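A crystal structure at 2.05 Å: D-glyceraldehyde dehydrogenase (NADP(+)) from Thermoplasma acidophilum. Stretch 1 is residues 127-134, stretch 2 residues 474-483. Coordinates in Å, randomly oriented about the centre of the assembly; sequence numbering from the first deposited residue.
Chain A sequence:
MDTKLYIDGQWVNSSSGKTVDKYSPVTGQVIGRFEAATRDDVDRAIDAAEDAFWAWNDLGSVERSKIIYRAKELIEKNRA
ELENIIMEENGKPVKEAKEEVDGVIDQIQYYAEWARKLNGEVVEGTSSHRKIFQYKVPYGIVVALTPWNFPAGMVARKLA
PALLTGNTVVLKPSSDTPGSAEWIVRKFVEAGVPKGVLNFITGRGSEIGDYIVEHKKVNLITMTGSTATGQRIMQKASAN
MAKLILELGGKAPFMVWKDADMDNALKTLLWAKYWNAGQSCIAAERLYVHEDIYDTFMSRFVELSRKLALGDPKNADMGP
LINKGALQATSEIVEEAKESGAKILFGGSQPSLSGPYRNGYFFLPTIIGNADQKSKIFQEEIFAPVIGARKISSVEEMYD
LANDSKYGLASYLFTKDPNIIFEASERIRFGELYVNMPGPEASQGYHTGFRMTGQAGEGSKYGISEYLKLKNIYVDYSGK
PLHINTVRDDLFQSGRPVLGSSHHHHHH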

ATOM      1  N   SER A 127       9.963 -13.072  17.076  1.00 35.00           N
ATOM      2  CA  SER A 127      10.999 -14.083  16.822  1.00 36.03           C
ATOM      3  C   SER A 127      10.736 -14.674  15.466  1.00 35.73           C
ATOM      4  O   SER A 127       9.719 -14.359  14.816  1.00 33.78           O
ATOM      5  CB  SER A 127      11.015 -15.209  17.869  1.00 36.54           C
ATOM      6  OG  SER A 127       9.816 -15.941  17.720  1.00 37.27           O
ATOM      7  N   SER A 128      11.681 -15.529  15.042  1.00 35.53           N
ATOM      8  CA  SER A 128      11.555 -16.187  13.742  1.00 35.81           C
ATOM      9  C   SER A 128      10.388 -17.150  13.685  1.00 35.81           C
ATOM     10  O   SER A 128       9.997 -17.507  12.606  1.00 36.51           O
ATOM     11  CB  SER A 128      12.808 -16.996  13.405  1.00 36.32           C
ATOM     12  OG  SER A 128      12.898 -18.096  14.270  1.00 36.38           O
ATOM     13  N   HIS A 129       9.869 -17.628  14.812  1.00 35.54           N
ATOM     14  CA  HIS A 129       8.694 -18.500  14.775  1.00 35.66           C
ATOM     15  C   HIS A 129       7.414 -17.820  15.282  1.00 34.44           C
ATOM     16  O   HIS A 129       6.574 -18.466  15.896  1.00 34.09           O
ATOM     17  CB  HIS A 129       8.988 -19.797  15.526  1.00 36.68           C
ATOM     18  CG  HIS A 129       9.836 -20.743  14.748  1.00 38.00           C
ATOM     19  ND1 HIS A 129      11.153 -20.475  14.461  1.00 38.67           N
ATOM     20  CD2 HIS A 129       9.550 -21.921  14.147  1.00 38.75           C
ATOM     21  CE1 HIS A 129      11.668 -21.474  13.762  1.00 39.37           C
ATOM     22  NE2 HIS A 129      10.708 -22.357  13.546  1.00 39.77           N
ATOM     23  N   ARG A 130       7.328 -16.518  15.016  1.00 33.46           N
ATOM     24  CA  ARG A 130       6.184 -15.690  15.309  1.00 32.94           C
ATOM     25  C   ARG A 130       5.854 -14.826  14.087  1.00 32.29           C
ATOM     26  O   ARG A 130       6.765 -14.318  13.411  1.00 32.10           O
ATOM     27  CB  ARG A 130       6.475 -14.777  16.491  1.00 32.69           C
ATOM     28  CG  ARG A 130       6.311 -15.475  17.825  1.00 33.05           C
ATOM     29  CD  ARG A 130       6.795 -14.598  18.967  1.00 33.20           C
ATOM     30  NE  ARG A 130       6.663 -15.309  20.225  1.00 33.72           N
ATOM     31  CZ  ARG A 130       6.764 -14.769  21.430  1.00 33.97           C
ATOM     32  NH1 ARG A 130       7.060 -13.487  21.589  1.00 34.00           N
ATOM     33  NH2 ARG A 130       6.623 -15.542  22.491  1.00 34.55           N
ATOM     34  N   LYS A 131       4.571 -14.664  13.833  1.00 31.63           N
ATOM     35  CA  LYS A 131       4.062 -13.712  12.821  1.00 31.23           C
ATOM     36  C   LYS A 131       2.880 -12.952  13.409  1.00 30.63           C
ATOM     37  O   LYS A 131       2.245 -13.400  14.369  1.00 30.45           O
ATOM     38  CB  LYS A 131       3.635 -14.419  11.508  1.00 31.59           C
ATOM     39  CG  LYS A 131       4.783 -15.122  10.742  1.00 32.32           C
ATOM     40  CD  LYS A 131       5.785 -14.110  10.173  1.00 32.54           C
ATOM     41  CE  LYS A 131       6.984 -14.702   9.451  1.00 33.41           C
ATOM     42  NZ  LYS A 131       7.941 -15.394  10.372  1.00 34.02           N
ATOM     43  N   ILE A 132       2.584 -11.805  12.819  1.00 30.23           N
ATOM     44  CA  ILE A 132       1.411 -11.016  13.181  1.00 30.20           C
ATOM     45  C   ILE A 132       0.519 -10.876  11.928  1.00 30.30           C
ATOM     46  O   ILE A 132       0.919 -10.293  10.938  1.00 29.72           O
ATOM     47  CB  ILE A 132       1.849  -9.675  13.770  1.00 29.95           C
ATOM     48  CG1 ILE A 132       2.687  -9.910  15.016  1.00 30.11           C
ATOM     49  CG2 ILE A 132       0.618  -8.810  14.126  1.00 29.78           C
ATOM     50  CD1 ILE A 132       3.338  -8.642  15.528  1.00 30.14           C
ATOM     51  N   PHE A 133      -0.661 -11.471  11.967  1.00 31.15           N
ATOM     52  CA  PHE A 133      -1.578 -11.440  10.839  1.00 31.61           C
ATOM     53  C   PHE A 133      -2.537 -10.278  11.062  1.00 32.04           C
ATOM     54  O   PHE A 133      -3.202 -10.166  12.116  1.00 32.12           O
ATOM     55  CB  PHE A 133      -2.296 -12.775  10.697  1.00 32.20           C
ATOM     56  CG  PHE A 133      -1.376 -13.910  10.438  1.00 32.75           C
ATOM     57  CD1 PHE A 133      -0.867 -14.128   9.174  1.00 33.29           C
ATOM     58  CD2 PHE A 133      -0.889 -14.698  11.486  1.00 33.25           C
ATOM     59  CE1 PHE A 133       0.069 -15.137   8.945  1.00 33.64           C
ATOM     60  CE2 PHE A 133      -0.008 -15.739  11.250  1.00 33.67           C
ATOM     61  CZ  PHE A 133       0.480 -15.955   9.967  1.00 33.80           C
ATOM     62  N   GLN A 134      -2.645  -9.398  10.081  1.00 32.49           N
ATOM     63  CA  GLN A 134      -3.617  -8.304  10.211  1.00 32.61           C
ATOM     64  C   GLN A 134      -4.742  -8.464   9.230  1.00 31.95           C
ATOM     65  O   GLN A 134      -4.538  -8.304   8.071  1.00 31.60           O
ATOM     66  CB  GLN A 134      -2.885  -6.987  10.066  1.00 33.97           C
ATOM     67  CG  GLN A 134      -1.839  -6.856  11.159  1.00 35.57           C
ATOM     68  CD  GLN A 134      -1.003  -5.638  11.049  1.00 37.78           C
ATOM     69  OE1 GLN A 134      -0.536  -5.278   9.970  1.00 40.72           O
ATOM     70  NE2 GLN A 134      -0.790  -4.978  12.168  1.00 39.30           N
ATOM     71  N   TYR A 474      -1.550 -12.641  16.722  1.00 29.42           N
ATOM     72  CA  TYR A 474      -0.153 -12.836  17.048  1.00 29.43           C
ATOM     73  C   TYR A 474      -0.040 -14.334  17.235  1.00 29.81           C
ATOM     74  O   TYR A 474      -0.704 -14.896  18.108  1.00 30.27           O
ATOM     75  CB  TYR A 474       0.178 -12.133  18.363  1.00 29.39           C
ATOM     76  CG  TYR A 474       0.377 -10.614  18.310  1.00 29.12           C
ATOM     77  CD1 TYR A 474      -0.690  -9.747  18.147  1.00 28.76           C
ATOM     78  CD2 TYR A 474       1.666 -10.065  18.453  1.00 29.33           C
ATOM     79  CE1 TYR A 474      -0.519  -8.378  18.096  1.00 28.54           C
ATOM     80  CE2 TYR A 474       1.868  -8.686  18.452  1.00 29.14           C
ATOM     81  CZ  TYR A 474       0.766  -7.844  18.245  1.00 28.72           C
ATOM     82  OH  TYR A 474       1.014  -6.507  18.268  1.00 28.38           O
ATOM     83  N   VAL A 475       0.754 -15.015  16.425  1.00 29.59           N
ATOM     84  CA  VAL A 475       0.845 -16.457  16.562  1.00 29.84           C
ATOM     85  C   VAL A 475       2.286 -16.827  16.867  1.00 29.83           C
ATOM     86  O   VAL A 475       3.177 -16.319  16.213  1.00 29.54           O
ATOM     87  CB  VAL A 475       0.403 -17.193  15.280  1.00 30.18           C
ATOM     88  CG1 VAL A 475       0.521 -18.703  15.495  1.00 30.89           C
ATOM     89  CG2 VAL A 475      -1.054 -16.886  14.920  1.00 30.01           C
ATOM     90  N   ASP A 476       2.480 -17.716  17.851  1.00 30.08           N
ATOM     91  CA  ASP A 476       3.780 -18.343  18.131  1.00 30.30           C
ATOM     92  C   ASP A 476       3.694 -19.806  17.722  1.00 30.76           C
ATOM     93  O   ASP A 476       2.982 -20.573  18.294  1.00 30.97           O
ATOM     94  CB  ASP A 476       4.124 -18.209  19.610  1.00 30.32           C
ATOM     95  CG  ASP A 476       5.570 -18.694  19.956  1.00 30.63           C
ATOM     96  OD1 ASP A 476       5.939 -19.826  19.576  1.00 31.14           O
ATOM     97  OD2 ASP A 476       6.323 -17.960  20.629  1.00 30.29           O
ATOM     98  N   TYR A 477       4.494 -20.199  16.758  1.00 31.14           N
ATOM     99  CA  TYR A 477       4.553 -21.578  16.304  1.00 31.77           C
ATOM    100  C   TYR A 477       5.948 -22.226  16.463  1.00 32.45           C
ATOM    101  O   TYR A 477       6.316 -23.159  15.750  1.00 32.91           O
ATOM    102  CB  TYR A 477       4.130 -21.649  14.864  1.00 31.67           C
ATOM    103  CG  TYR A 477       4.809 -20.683  13.937  1.00 31.30           C
ATOM    104  CD1 TYR A 477       4.270 -19.414  13.736  1.00 30.74           C
ATOM    105  CD2 TYR A 477       5.978 -21.042  13.215  1.00 31.45           C
ATOM    106  CE1 TYR A 477       4.871 -18.511  12.881  1.00 30.44           C
ATOM    107  CE2 TYR A 477       6.574 -20.154  12.338  1.00 31.26           C
ATOM    108  CZ  TYR A 477       5.996 -18.891  12.169  1.00 30.83           C
ATOM    109  OH  TYR A 477       6.510 -17.963  11.303  1.00 30.82           O
ATOM    110  N   SER A 478       6.717 -21.756  17.427  1.00 32.75           N
ATOM    111  CA  SER A 478       7.991 -22.399  17.771  1.00 33.27           C
ATOM    112  C   SER A 478       7.800 -23.857  18.207  1.00 34.16           C
ATOM    113  O   SER A 478       8.723 -24.640  17.991  1.00 34.44           O
ATOM    114  CB  SER A 478       8.715 -21.608  18.868  1.00 33.07           C
ATOM    115  OG  SER A 478       8.046 -21.747  20.101  1.00 33.20           O
ATOM    116  N   GLY A 479       6.655 -24.174  18.839  1.00 34.48           N
ATOM    117  CA  GLY A 479       6.401 -25.452  19.503  1.00 35.62           C
ATOM    118  C   GLY A 479       7.303 -25.754  20.730  1.00 36.06           C
ATOM    119  O   GLY A 479       7.376 -26.884  21.174  1.00 36.95           O
ATOM    120  N   LYS A 480       7.980 -24.736  21.260  1.00 35.89           N
ATOM    121  CA  LYS A 480       8.993 -24.870  22.305  1.00 36.28           C
ATOM    122  C   LYS A 480       8.468 -24.155  23.576  1.00 36.11           C
ATOM    123  O   LYS A 480       7.528 -23.360  23.496  1.00 34.99           O
ATOM    124  CB  LYS A 480      10.331 -24.243  21.842  1.00 36.31           C
ATOM    125  CG  LYS A 480      11.106 -25.046  20.781  1.00 36.71           C
ATOM    126  N   PRO A 481       9.028 -24.485  24.765  1.00 36.58           N
ATOM    127  CA  PRO A 481       8.592 -23.789  25.973  1.00 36.49           C
ATOM    128  C   PRO A 481       8.790 -22.278  25.811  1.00 36.06           C
ATOM    129  O   PRO A 481       9.818 -21.830  25.257  1.00 35.54           O
ATOM    130  CB  PRO A 481       9.528 -24.340  27.078  1.00 37.19           C
ATOM    131  CG  PRO A 481      10.074 -25.600  26.561  1.00 37.78           C
ATOM    132  CD  PRO A 481      10.028 -25.544  25.046  1.00 37.43           C
ATOM    133  N   LEU A 482       7.826 -21.506  26.284  1.00 35.91           N
ATOM    134  CA  LEU A 482       7.918 -20.050  26.303  1.00 36.00           C
ATOM    135  C   LEU A 482       8.903 -19.522  27.357  1.00 37.04           C
ATOM    136  O   LEU A 482       9.032 -20.118  28.436  1.00 37.70           O
ATOM    137  CB  LEU A 482       6.553 -19.453  26.620  1.00 35.40           C
ATOM    138  CG  LEU A 482       5.485 -19.637  25.530  1.00 35.00           C
ATOM    139  CD1 LEU A 482       4.130 -19.209  26.113  1.00 34.78           C
ATOM    140  CD2 LEU A 482       5.809 -18.862  24.263  1.00 34.55           C
ATOM    141  N   HIS A 483       9.586 -18.417  27.053  1.00 37.78           N
ATOM    142  CA  HIS A 483      10.384 -17.717  28.074  1.00 39.44           C
ATOM    143  C   HIS A 483       9.884 -16.286  28.117  1.00 38.35           C
ATOM    144  O   HIS A 483       9.793 -15.633  27.089  1.00 37.73           O
ATOM    145  CB  HIS A 483      11.862 -17.861  27.810  1.00 41.28           C
ATOM    146  CG  HIS A 483      12.312 -19.303  27.870  1.00 44.07           C
ATOM    147  ND1 HIS A 483      12.218 -20.063  29.027  1.00 45.76           N
ATOM    148  CD2 HIS A 483      12.778 -20.139  26.907  1.00 45.35           C
ATOM    149  CE1 HIS A 483      12.627 -21.298  28.775  1.00 46.92           C
ATOM    150  NE2 HIS A 483      12.972 -21.369  27.496  1.00 46.72           N
TER
HETATM  151  O   HOH W   1       7.351 -14.829  25.125  1.00 35.90           O

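Antiparallel strands far apart in sequence are commonly joined by backbone hydrogen bonds and then made specific by side chains, and this contact is a compact example. Lys131 and Val475 form the hydrogen-bonded pair: Val475 N donates to Lys131 O at 3.0 Å, nearly straight, and Lys131 N returns the bond to Val475 O at 3.2 Å. Beyond the last bridge, Tyr477 N still reaches His129 O at 2.8 Å, so the ladder outlasts the strand of the second stretch.

Charge supplements this pairing. Arg130 and Asp476 are directly cross-strand, and their side chains lie on the same face; Arg130 NE meets Asp476 OD2 at 2.7 Å in a salt bridge, while Arg130 NH2 bonds the same oxygen at 3.1 Å. The other carboxylate oxygen, Asp476 OD1, accepts from Ser478 N (3.0 Å) and Ser478 OG (2.9 Å), which ties the salt bridge to the segment that follows the strand. On the Lys131 side, Lys131 NZ donates to Tyr477 OH at 3.1 Å.

Apolar packing completes the contact. Ile132 lies over one face of the Tyr474 ring, with Ile132 CG1 4.0 Å from its centroid, whereas Val475 CG2 approaches the ring edge of Phe133 at CE2, 4.0 Å away. The His129 and Tyr477 rings meet obliquely, their planes at 53°.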